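Local coordinates for protein MOSUB1, transcription cofactor (Magnaporthe oryzae, PDB 4AGH) that binds single-stranded DNA and, as a member of the PC4 coactivator family, probably acts as a transcription coactivator in the nucleus, at the interface of chains A and B. Numbering follows the deposited sequence. Chains: chain A/B, MOSUB1, transcription cofactor.

The interface of chains A and B. Residues chain A 47, 49, 59, 66; chain B 104, 107-108, 111.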
# COMPACT_ATOMS: atom_id res chain seq x y z
N PRO A 47 2.48 11.17 11.67
CA PRO A 47 3.77 10.76 11.10
C PRO A 47 3.62 10.23 9.67
O PRO A 47 2.62 9.57 9.35
CB PRO A 47 4.22 9.62 12.04
CG PRO A 47 2.96 9.03 12.53
CD PRO A 47 1.97 10.19 12.65
N TRP A 49 6.04 8.97 5.84
CA TRP A 49 7.27 8.66 5.14
C TRP A 49 7.00 8.90 3.65
O TRP A 49 5.93 8.56 3.15
CB TRP A 49 7.65 7.19 5.36
CG TRP A 49 8.01 6.88 6.78
CD1 TRP A 49 9.27 6.80 7.31
CD2 TRP A 49 7.11 6.62 7.87
NE1 TRP A 49 9.21 6.50 8.65
CE2 TRP A 49 7.89 6.38 9.02
CE3 TRP A 49 5.71 6.55 7.97
CZ2 TRP A 49 7.32 6.09 10.26
CZ3 TRP A 49 5.15 6.26 9.21
CH2 TRP A 49 5.96 6.04 10.34
N ILE A 59 0.52 7.29 9.13
CA ILE A 59 -0.39 6.63 10.07
C ILE A 59 -1.28 7.67 10.70
O ILE A 59 -0.79 8.66 11.28
CB ILE A 59 0.39 5.90 11.17
CG1 ILE A 59 1.28 4.82 10.56
CG2 ILE A 59 -0.57 5.28 12.17
CD1 ILE A 59 2.33 4.30 11.52
N ASP A 66 -6.04 2.80 14.40
CA ASP A 66 -4.96 3.29 13.56
C ASP A 66 -5.12 2.83 12.11
O ASP A 66 -5.59 1.72 11.86
CB ASP A 66 -3.61 2.83 14.10
CG ASP A 66 -3.31 3.42 15.47
OD1 ASP A 66 -3.13 4.65 15.54
OD2 ASP A 66 -3.26 2.66 16.46
N ILE B 104 7.61 2.15 10.10
CA ILE B 104 6.15 2.09 10.19
C ILE B 104 5.75 1.08 11.26
O ILE B 104 4.90 1.36 12.10
CB ILE B 104 5.53 1.66 8.86
CG1 ILE B 104 5.74 2.76 7.81
CG2 ILE B 104 4.04 1.35 9.04
CD1 ILE B 104 5.51 2.27 6.38
N GLU B 107 6.36 2.36 14.78
CA GLU B 107 5.33 3.31 15.17
C GLU B 107 4.06 2.56 15.59
O GLU B 107 3.42 2.90 16.59
CB GLU B 107 5.01 4.27 14.02
CG GLU B 107 3.83 5.20 14.32
CD GLU B 107 4.17 6.33 15.29
OE1 GLU B 107 5.34 6.74 15.39
OE2 GLU B 107 3.24 6.82 15.96
N LEU B 108 3.69 1.54 14.82
CA LEU B 108 2.50 0.74 15.15
C LEU B 108 2.66 -0.03 16.47
O LEU B 108 1.71 -0.15 17.25
CB LEU B 108 2.13 -0.20 14.00
CG LEU B 108 1.61 0.49 12.73
CD1 LEU B 108 1.50 -0.52 11.57
CD2 LEU B 108 0.25 1.13 12.99
N ARG B 111 2.03 2.18 19.25
CA ARG B 111 0.59 2.38 19.39
C ARG B 111 -0.15 1.16 19.91
O ARG B 111 -1.38 1.16 20.02
CB ARG B 111 -0.01 2.84 18.06
CG ARG B 111 0.56 4.17 17.62
CD ARG B 111 0.10 4.57 16.24
NE ARG B 111 0.72 5.83 15.84
CZ ARG B 111 0.04 6.90 15.45
NH1 ARG B 111 -1.28 6.86 15.37
NH2 ARG B 111 0.70 8.00 15.12
O HOH W 1 -1.57 9.30 13.91
O HOH W 2 -3.47 2.87 19.06
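The end of helix 91-110 of chain B, carrying B:Ile104, B:Glu107 and B:Leu108, with B:Arg111 just past it, lies across the extended strands 47-50, 55-62 and 65-76 of chain A, where A:Pro47, A:Trp49, A:Ile59 and A:Asp66 face it. This patch, repeated with the chains exchanged, is part of the two-fold symmetric helix-on-sheet interface of a PC4-family protein. A:Trp49 offers a broad flat surface, and B:Ile104 lays CG1 over one face of its six-membered ring, 3.9 Å from the centroid, in a CH-pi contact. A:Ile59 reaches in two directions: CD1 meets the B:Glu107 methylene CG and, more loosely, branched, apolar B:Leu108, while CG2 sits over one face of the B:Arg111 guanidinium, toward the rim, 3.7 Å from CZ. Arginine suits its place because an extended apolar stem passes A:Asp66 and delivers a flat head with several N-H donors. Short A:Asp66 presents its carboxylate there: NH1 hydrogen-bonds OD1 (2.9 Å) in a salt bridge, on the anti side but tilted out of the carboxylate plane, while OD1 lies at the guanidinium edge; carboxylate and guanidinium planes stand 76° apart. B:Glu107, bent at chi2 (75°), packs methylenes on A:Ile59 while its carboxylate takes the arginine side-on: NE donates to the OE2 anti lone pair (2.7 Å, a salt bridge), NH2 to OE2 from above the carboxylate plane (2.9 Å). These paired hydrogen bonds should restrain the guanidinium's rotation. A:Pro47, compact and apolar, sets CD 3.5 Å from B:Arg111 NH2. Waters link NH1 and NH2 to A:Ile59 O, and A:Asp66 OD2 to B:Arg111 O.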